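Possible galactose mutarotase (Streptomyces platensis subsp. rosaceus, PDB 4RNL) is of unknown function but is probably an aldose 1-epimerase that interconverts the alpha and beta anomers of a sugar such as galactose. Local coordinates at residues A[146-154]-A[166-177]; A[202-210]-A[242-250]. All coordinates share one frame; numbering follows the deposited sequence.

Contact 1: A[146-154]-A[166-177]; sequences FPGALDVRV and VSCATTDAPTVV
Leu-150, Val-152 and Val-154 face Thr-171, Ala-169 and Ser-167 as antiparallel non-hydrogen-bonded pairs, alternating with the hydrogen-bonded pairs Asp-151 with Thr-170 and Arg-153 with Cys-168, in a hairpin whose axes come within 4.6 Å at 166°. On the buried face, the CD1 branch of Leu-150 lies 3.8 Å from Ala-169 CB, and its two methyls reach tip to tip toward Val-177. The small Ala-169 suits this place, since Tyr-332 of the next strand packs on it and on Val-177. At the entrance to the hairpin, the ring of Phe-146 meets the CG2 methyl of Val-176 edge-on, CE1 to CG2 3.9 Å. On the other face, Asp-151 OD1 is hydrogen-bonded to His-136 of strand 132-139. Arg-153 NH1 makes only a long salt bridge with this oxygen, which lies well out of the guanidinium plane, so charge acts but no N-H points at it.

Before Leu-150 the regular pairing gives way to a mixture of backbone and side-chain bonds. Asp-172, with CG between its backbone N and carbonyl carbon (chi1 69°), turns its carboxylate back so that OD1 accepts Ala-149 N at 2.9 Å from above the carboxylate plane, 44° out of it. Asp-172 N answers by binding Ala-149 O at 3.2 Å. Thr-171 OG1 donates to a lone pair of Ala-173 O at 2.6 Å, which ties down the following bend. Thr-175 OG1 donates in the carbonyl plane to Pro-147 O at 2.7 Å. Gly-148, whose positive phi would press a side chain against the preceding carbonyl, lets the chain turn closely past Ala-173.

Arg-84 bonds both Thr-175 OG1 and Gly-148 O, so this hydroxyl is gripped as donor and acceptor. The chemistry implies a hairpin whose buried face is mainly apolar and whose irregular end is fixed by hydroxyls, a carboxylate and Arg-84, supplementing the remaining backbone bond.

Contact 2: A[202-210]-A[242-250]; sequences LAASRYTPV and DHNFALDGG
Two neighbouring strands of a beta-sandwich sheet, 206-208 and 242-246, meet antiparallel here, and the chain before Arg-206 comes from strand 199-202 of another sheet. Ala-246 N bonds Arg-206 O and Thr-208 N bonds Asn-244 O, both at 2.9 Å. Leu-202, at the end of strand 199-202, sets CD1 squarely over the face of the Phe-245 ring, 3.6 Å from its centroid and 5° off the normal, a CH-pi contact; CG of Phe-245, anti to its carbonyl carbon (chi1 -68°), places the ring there. Phe-245 CB lies 3.8 Å from Ala-204 CB, a close approach that the single methyl suits. Tyr-207 CB lies by Phe-245 CD2, while the Tyr-207 ring stacks on Phe-229.

Ala-203 is the centre of an inverse gamma turn, and its carbonyl O receives Asp-248 N at 2.9 Å; one water also links Ala-203 O to Asp-248 O. Asp-248 OD1 accepts Ser-205 N at 3.0 Å on its syn side; Ser-205 OG approaches from the opposite face of the carboxylate, less surely because the serine has two conformers. Asn-244 ND2 donates to Thr-208 OG1 at 2.9 Å almost within its amide plane, and its OD1 is bonded to Gln-310, which fixes the rotation of the amide. A second water bridges Thr-208 O and Asn-244 N.

The few backbone bonds are supplemented by carboxylate, amide and water bridges around the buried Phe-245 ring, where the chain passes between sheets.

In the fold
Contact 1 and contact 2 lie in series along one chain, all four segments within the aldose 1-epimerase homology region, with centres 25 Å apart and nearest atoms about 12 Å apart. Contact 1 belongs to the large nine-strand antiparallel sheet; contact 2 belongs to the seven-strand sheet, at a point where the chain crosses from one sheet to the other. The two therefore sample different parts of the same sandwich without touching. At contact 2, Asp-242 bonds a glycerol, probably from the crystallisation liquor, and Gln-280; the glycerol shows that a polyol can settle there, consistent with a nearby sugar pocket but not proof of one.

Contact 1: A[146-154]-A[166-177]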
loop_
_atom_site.group_PDB
_atom_site.type_symbol
_atom_site.label_atom_id
_atom_site.label_comp_id
_atom_site.label_asym_id
_atom_site.label_seq_id
_atom_site.Cartn_x
_atom_site.Cartn_y
_atom_site.Cartn_z
ATOM N N PHE A 146 -9.713 4.133 -17.517
ATOM C CA PHE A 146 -8.309 4.392 -17.850
ATOM C C PHE A 146 -8.004 3.840 -19.239
ATOM O O PHE A 146 -8.377 2.712 -19.550
ATOM C CB PHE A 146 -7.381 3.758 -16.802
ATOM C CG PHE A 146 -7.502 4.366 -15.431
ATOM C CD1 PHE A 146 -6.764 5.488 -15.090
ATOM C CD2 PHE A 146 -8.345 3.809 -14.475
ATOM C CE1 PHE A 146 -6.870 6.063 -13.824
ATOM C CE2 PHE A 146 -8.464 4.379 -13.204
ATOM C CZ PHE A 146 -7.726 5.502 -12.876
ATOM N N PRO A 147 -7.325 4.635 -20.084
ATOM C CA PRO A 147 -7.034 4.188 -21.449
ATOM C C PRO A 147 -5.832 3.240 -21.500
ATOM O O PRO A 147 -4.948 3.295 -20.642
ATOM C CB PRO A 147 -6.725 5.501 -22.177
ATOM C CG PRO A 147 -6.109 6.366 -21.114
ATOM C CD PRO A 147 -6.782 5.976 -19.805
ATOM N N GLY A 148 -5.813 2.354 -22.489
ATOM C CA GLY A 148 -4.680 1.465 -22.676
ATOM C C GLY A 148 -4.794 0.171 -21.900
ATOM O O GLY A 148 -5.228 0.160 -20.745
ATOM N N ALA A 149 -4.407 -0.929 -22.540
ATOM C CA ALA A 149 -4.296 -2.201 -21.831
ATOM C C ALA A 149 -2.987 -2.199 -21.054
ATOM O O ALA A 149 -1.910 -2.045 -21.640
ATOM C CB ALA A 149 -4.324 -3.357 -22.816
ATOM N N LEU A 150 -3.077 -2.370 -19.740
ATOM C CA LEU A 150 -1.900 -2.321 -18.874
ATOM C C LEU A 150 -1.542 -3.729 -18.402
ATOM O O LEU A 150 -2.304 -4.353 -17.670
ATOM C CB LEU A 150 -2.150 -1.398 -17.676
ATOM C CG LEU A 150 -0.932 -1.093 -16.800
ATOM C CD1 LEU A 150 0.048 -0.171 -17.531
ATOM C CD2 LEU A 150 -1.346 -0.490 -15.460
ATOM N N ASP A 151 -0.382 -4.215 -18.835
ATOM C CA ASP A 151 0.114 -5.543 -18.476
ATOM C C ASP A 151 0.914 -5.416 -17.185
ATOM O O ASP A 151 2.009 -4.855 -17.185
ATOM C CB ASP A 151 1.009 -6.063 -19.607
ATOM C CG ASP A 151 1.332 -7.545 -19.476
ATOM O OD1 ASP A 151 0.989 -8.147 -18.447
ATOM O OD2 ASP A 151 1.934 -8.113 -20.410
ATOM N N VAL A 152 0.371 -5.927 -16.080
ATOM C CA VAL A 152 0.945 -5.665 -14.758
ATOM C C VAL A 152 1.452 -6.929 -14.086
ATOM O O VAL A 152 0.769 -7.955 -14.089
ATOM C CB VAL A 152 -0.097 -5.022 -13.806
ATOM C CG1 VAL A 152 0.533 -4.698 -12.440
ATOM C CG2 VAL A 152 -0.700 -3.778 -14.429
ATOM N N ARG A 153 2.646 -6.846 -13.500
ATOM C CA ARG A 153 3.185 -7.930 -12.688
ATOM C C ARG A 153 3.651 -7.364 -11.362
ATOM O O ARG A 153 4.362 -6.362 -11.322
ATOM C CB ARG A 153 4.369 -8.611 -13.385
ATOM C CG ARG A 153 3.960 -9.536 -14.498
ATOM C CD ARG A 153 5.148 -10.239 -15.118
ATOM N NE ARG A 153 4.686 -11.257 -16.060
ATOM C CZ ARG A 153 4.268 -10.995 -17.293
ATOM N NH1 ARG A 153 4.258 -9.745 -17.740
ATOM N NH2 ARG A 153 3.857 -11.983 -18.078
ATOM N N VAL A 154 3.247 -8.009 -10.278
ATOM C CA VAL A 154 3.650 -7.576 -8.949
ATOM C C VAL A 154 4.254 -8.778 -8.246
ATOM O O VAL A 154 3.611 -9.820 -8.112
ATOM C CB VAL A 154 2.459 -7.029 -8.150
ATOM C CG1 VAL A 154 2.905 -6.631 -6.749
ATOM C CG2 VAL A 154 1.848 -5.825 -8.866
ATOM N N VAL A 166 7.890 -5.740 -5.807
ATOM C CA VAL A 166 8.300 -5.027 -7.023
ATOM C C VAL A 166 7.127 -5.027 -7.982
ATOM O O VAL A 166 6.608 -6.091 -8.316
ATOM C CB VAL A 166 9.514 -5.710 -7.687
ATOM C CG1 VAL A 166 9.931 -4.964 -8.970
ATOM C CG2 VAL A 166 10.676 -5.790 -6.698
ATOM N N SER A 167 6.697 -3.841 -8.412
ATOM C CA SER A 167 5.570 -3.740 -9.334
ATOM C C SER A 167 6.084 -3.294 -10.701
ATOM O O SER A 167 6.827 -2.318 -10.795
ATOM C CB SER A 167 4.525 -2.754 -8.801
ATOM O OG SER A 167 4.193 -3.053 -7.445
ATOM N N CYS A 168 5.720 -4.030 -11.749
ATOM C CA CYS A 168 6.184 -3.731 -13.104
ATOM C C CYS A 168 4.984 -3.608 -14.034
ATOM O O CYS A 168 3.983 -4.307 -13.845
ATOM C CB CYS A 168 7.110 -4.841 -13.616
ATOM S SG CYS A 168 8.696 -4.974 -12.742
ATOM N N ALA A 169 5.067 -2.728 -15.029
ATOM C CA ALA A 169 3.977 -2.633 -15.999
ATOM C C ALA A 169 4.430 -2.124 -17.346
ATOM O O ALA A 169 5.396 -1.369 -17.440
ATOM C CB ALA A 169 2.850 -1.754 -15.471
ATOM N N THR A 170 3.716 -2.538 -18.390
ATOM C CA THR A 170 3.841 -1.924 -19.712
ATOM C C THR A 170 2.435 -1.667 -20.226
ATOM O O THR A 170 1.477 -2.256 -19.727
ATOM C CB THR A 170 4.593 -2.816 -20.715
ATOM O OG1 THR A 170 3.901 -4.065 -20.860
ATOM C CG2 THR A 170 6.029 -3.069 -20.253
ATOM N N THR A 171 2.313 -0.799 -21.224
ATOM C CA THR A 171 1.002 -0.415 -21.738
ATOM C C THR A 171 1.005 -0.389 -23.256
ATOM O O THR A 171 2.053 -0.184 -23.865
ATOM C CB THR A 171 0.588 0.970 -21.201
ATOM O OG1 THR A 171 -0.764 1.248 -21.584
ATOM C CG2 THR A 171 1.512 2.067 -21.748
ATOM N N ASP A 172 -0.152 -0.612 -23.881
ATOM C CA ASP A 172 -0.227 -0.502 -25.342
ATOM C C ASP A 172 -0.723 0.867 -25.821
ATOM O O ASP A 172 -0.842 1.116 -27.026
ATOM C CB ASP A 172 -1.030 -1.659 -25.978
ATOM C CG ASP A 172 -2.519 -1.614 -25.655
ATOM O OD1 ASP A 172 -2.987 -0.658 -24.998
ATOM O OD2 ASP A 172 -3.235 -2.550 -26.080
ATOM N N ALA A 173 -1.004 1.756 -24.873
ATOM C CA ALA A 173 -1.390 3.128 -25.202
ATOM C C ALA A 173 -1.100 4.024 -24.004
ATOM O O ALA A 173 -1.085 3.533 -22.877
ATOM C CB ALA A 173 -2.866 3.188 -25.579
ATOM N N PRO A 174 -0.865 5.330 -24.237
ATOM C CA PRO A 174 -0.564 6.221 -23.106
ATOM C C PRO A 174 -1.621 6.138 -22.010
ATOM O O PRO A 174 -2.824 6.079 -22.293
ATOM C CB PRO A 174 -0.564 7.616 -23.745
ATOM C CG PRO A 174 -0.149 7.362 -25.170
ATOM C CD PRO A 174 -0.767 6.029 -25.536
ATOM N N THR A 175 -1.158 6.092 -20.766
ATOM C CA THR A 175 -2.048 5.953 -19.637
ATOM C C THR A 175 -1.373 6.564 -18.421
ATOM O O THR A 175 -0.257 7.067 -18.527
ATOM C CB THR A 175 -2.384 4.467 -19.390
ATOM O OG1 THR A 175 -3.535 4.373 -18.544
ATOM C CG2 THR A 175 -1.202 3.711 -18.763
ATOM N N VAL A 176 -2.048 6.535 -17.275
ATOM C CA VAL A 176 -1.407 6.891 -16.019
ATOM C C VAL A 176 -1.409 5.655 -15.126
ATOM O O VAL A 176 -2.331 4.833 -15.195
ATOM C CB VAL A 176 -2.098 8.075 -15.312
ATOM C CG1 VAL A 176 -1.999 9.337 -16.159
ATOM C CG2 VAL A 176 -3.562 7.750 -15.016
ATOM N N VAL A 177 -0.351 5.511 -14.325
ATOM C CA VAL A 177 -0.161 4.349 -13.458
ATOM C C VAL A 177 0.474 4.809 -12.150
ATOM O O VAL A 177 1.423 5.597 -12.153
ATOM C CB VAL A 177 0.785 3.302 -14.084
ATOM C CG1 VAL A 177 0.809 2.036 -13.211
ATOM C CG2 VAL A 177 0.369 2.950 -15.477
#

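Contact 2: A[202-210]-A[242-250]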
loop_
_atom_site.group_PDB
_atom_site.type_symbol
_atom_site.label_atom_id
_atom_site.label_comp_id
_atom_site.label_asym_id
_atom_site.label_seq_id
_atom_site.Cartn_x
_atom_site.Cartn_y
_atom_site.Cartn_z
ATOM N N LEU A 202 10.381 10.118 9.181
ATOM C CA LEU A 202 10.263 10.142 7.722
ATOM C C LEU A 202 11.365 10.982 7.131
ATOM O O LEU A 202 11.681 12.060 7.641
ATOM C CB LEU A 202 8.917 10.725 7.267
ATOM C CG LEU A 202 7.633 10.039 7.720
ATOM C CD1 LEU A 202 6.427 10.883 7.305
ATOM C CD2 LEU A 202 7.544 8.625 7.137
ATOM N N ALA A 203 11.953 10.502 6.044
ATOM C CA ALA A 203 12.939 11.304 5.333
ATOM C C ALA A 203 12.204 12.223 4.367
ATOM O O ALA A 203 12.303 12.069 3.150
ATOM C CB ALA A 203 13.925 10.415 4.595
ATOM N N ALA A 204 11.468 13.178 4.928
ATOM C CA ALA A 204 10.613 14.081 4.152
ATOM C C ALA A 204 10.586 15.476 4.780
ATOM O O ALA A 204 10.113 15.650 5.909
ATOM C CB ALA A 204 9.192 13.515 4.086
ATOM N N SER A 205 11.102 16.467 4.067
ATOM C CA SER A 205 11.112 17.825 4.595
ATOM C C SER A 205 9.897 18.610 4.118
ATOM O O SER A 205 9.703 19.765 4.508
ATOM C CB SER A 205 12.393 18.555 4.187
ATOM O OG SER A 205 12.450 18.734 2.785
ATOM N N ARG A 206 9.088 17.986 3.263
ATOM C CA ARG A 206 7.916 18.648 2.692
ATOM C C ARG A 206 6.719 17.711 2.622
ATOM O O ARG A 206 6.877 16.492 2.648
ATOM C CB ARG A 206 8.233 19.178 1.289
ATOM C CG ARG A 206 9.304 20.257 1.249
ATOM C CD ARG A 206 9.339 20.944 -0.113
ATOM N NE ARG A 206 10.390 21.952 -0.195
ATOM C CZ ARG A 206 10.194 23.263 -0.077
ATOM N NH1 ARG A 206 8.974 23.750 0.128
ATOM N NH2 ARG A 206 11.223 24.093 -0.170
ATOM N N TYR A 207 5.519 18.282 2.533
ATOM C CA TYR A 207 4.288 17.476 2.416
ATOM C C TYR A 207 3.296 18.167 1.490
ATOM O O TYR A 207 3.524 19.292 1.055
ATOM C CB TYR A 207 3.649 17.197 3.790
ATOM C CG TYR A 207 2.844 18.355 4.325
ATOM C CD1 TYR A 207 3.469 19.528 4.744
ATOM C CD2 TYR A 207 1.458 18.276 4.421
ATOM C CE1 TYR A 207 2.726 20.595 5.231
ATOM C CE2 TYR A 207 0.714 19.333 4.909
ATOM C CZ TYR A 207 1.352 20.486 5.313
ATOM O OH TYR A 207 0.606 21.543 5.780
ATOM N N THR A 208 2.196 17.484 1.190
ATOM C CA THR A 208 1.198 17.981 0.247
ATOM C C THR A 208 -0.090 18.377 0.968
ATOM O O THR A 208 -0.936 17.520 1.238
ATOM C CB THR A 208 0.860 16.858 -0.754
ATOM O OG1 THR A 208 2.061 16.457 -1.410
ATOM C CG2 THR A 208 -0.114 17.346 -1.788
ATOM N N PRO A 209 -0.245 19.674 1.291
ATOM C CA PRO A 209 -1.476 20.122 1.957
ATOM C C PRO A 209 -2.675 19.902 1.045
ATOM O O PRO A 209 -2.541 20.048 -0.171
ATOM C CB PRO A 209 -1.255 21.626 2.171
ATOM C CG PRO A 209 0.189 21.879 1.922
ATOM C CD PRO A 209 0.721 20.765 1.075
ATOM N N VAL A 210 -3.826 19.549 1.613
ATOM C CA VAL A 210 -5.000 19.208 0.808
ATOM C C VAL A 210 -6.242 19.970 1.273
ATOM O O VAL A 210 -6.264 20.516 2.380
ATOM C CB VAL A 210 -5.277 17.681 0.834
ATOM C CG1 VAL A 210 -4.184 16.919 0.074
ATOM C CG2 VAL A 210 -5.380 17.181 2.273
ATOM N N ASP A 242 -3.880 11.848 7.003
ATOM C CA ASP A 242 -4.253 11.243 5.735
ATOM C C ASP A 242 -3.611 12.139 4.693
ATOM O O ASP A 242 -4.295 12.871 3.972
ATOM C CB ASP A 242 -5.772 11.209 5.572
ATOM C CG ASP A 242 -6.209 10.443 4.336
ATOM O OD1 ASP A 242 -5.340 9.823 3.673
ATOM O OD2 ASP A 242 -7.425 10.456 4.030
ATOM N N HIS A 243 -2.281 12.104 4.659
ATOM C CA HIS A 243 -1.489 13.102 3.946
ATOM C C HIS A 243 -0.315 12.475 3.226
ATOM O O HIS A 243 0.280 11.512 3.713
ATOM C CB HIS A 243 -0.957 14.139 4.931
ATOM C CG HIS A 243 -2.032 14.974 5.552
ATOM N ND1 HIS A 243 -2.791 14.531 6.614
ATOM C CD2 HIS A 243 -2.492 16.207 5.244
ATOM C CE1 HIS A 243 -3.662 15.469 6.948
ATOM N NE2 HIS A 243 -3.498 16.500 6.134
ATOM N N ASN A 244 0.004 13.030 2.059
ATOM C CA ASN A 244 1.171 12.630 1.294
ATOM C C ASN A 244 2.384 13.451 1.708
ATOM O O ASN A 244 2.306 14.681 1.817
ATOM C CB ASN A 244 0.906 12.841 -0.208
ATOM C CG ASN A 244 2.144 12.609 -1.063
ATOM O OD1 ASN A 244 2.514 11.464 -1.344
ATOM N ND2 ASN A 244 2.780 13.698 -1.499
ATOM N N PHE A 245 3.502 12.766 1.931
ATOM C CA PHE A 245 4.784 13.420 2.175
ATOM C C PHE A 245 5.651 13.368 0.915
ATOM O O PHE A 245 5.706 12.348 0.234
ATOM C CB PHE A 245 5.492 12.747 3.363
ATOM C CG PHE A 245 4.799 12.983 4.674
ATOM C CD1 PHE A 245 3.686 12.229 5.032
ATOM C CD2 PHE A 245 5.218 14.003 5.518
ATOM C CE1 PHE A 245 3.018 12.462 6.221
ATOM C CE2 PHE A 245 4.557 14.242 6.716
ATOM C CZ PHE A 245 3.457 13.483 7.066
ATOM N N ALA A 246 6.312 14.480 0.599
ATOM C CA ALA A 246 7.260 14.525 -0.507
ATOM C C ALA A 246 8.614 14.047 0.011
ATOM O O ALA A 246 9.324 14.774 0.710
ATOM C CB ALA A 246 7.361 15.955 -1.060
ATOM N N LEU A 247 8.966 12.813 -0.318
ATOM C CA LEU A 247 10.194 12.220 0.189
ATOM C C LEU A 247 11.413 12.930 -0.364
ATOM O O LEU A 247 11.467 13.253 -1.555
ATOM C CB LEU A 247 10.235 10.735 -0.191
ATOM C CG LEU A 247 9.024 9.970 0.336
ATOM C CD1 LEU A 247 9.057 8.515 -0.128
ATOM C CD2 LEU A 247 8.998 10.045 1.856
ATOM N N ASP A 248 12.396 13.187 0.495
ATOM C CA ASP A 248 13.630 13.828 0.039
ATOM C C ASP A 248 14.299 12.981 -1.045
ATOM O O ASP A 248 14.427 11.761 -0.904
ATOM C CB ASP A 248 14.590 14.053 1.215
ATOM C CG ASP A 248 13.997 14.967 2.285
ATOM O OD1 ASP A 248 13.095 15.773 1.963
ATOM O OD2 ASP A 248 14.440 14.884 3.448
ATOM N N GLY A 249 14.695 13.621 -2.139
ATOM C CA GLY A 249 15.347 12.916 -3.230
ATOM C C GLY A 249 14.400 12.540 -4.353
ATOM O O GLY A 249 14.847 12.167 -5.438
ATOM N N GLY A 250 13.095 12.631 -4.101
ATOM C CA GLY A 250 12.106 12.355 -5.135
ATOM C C GLY A 250 12.120 10.931 -5.670
ATOM O O GLY A 250 12.285 9.985 -4.907
HETATM O O HOH W 1 13.876 10.400 1.406
HETATM O O HOH W 2 -1.689 14.931 0.879
HETATM O O HOH W 3 -3.586 19.467 4.555
#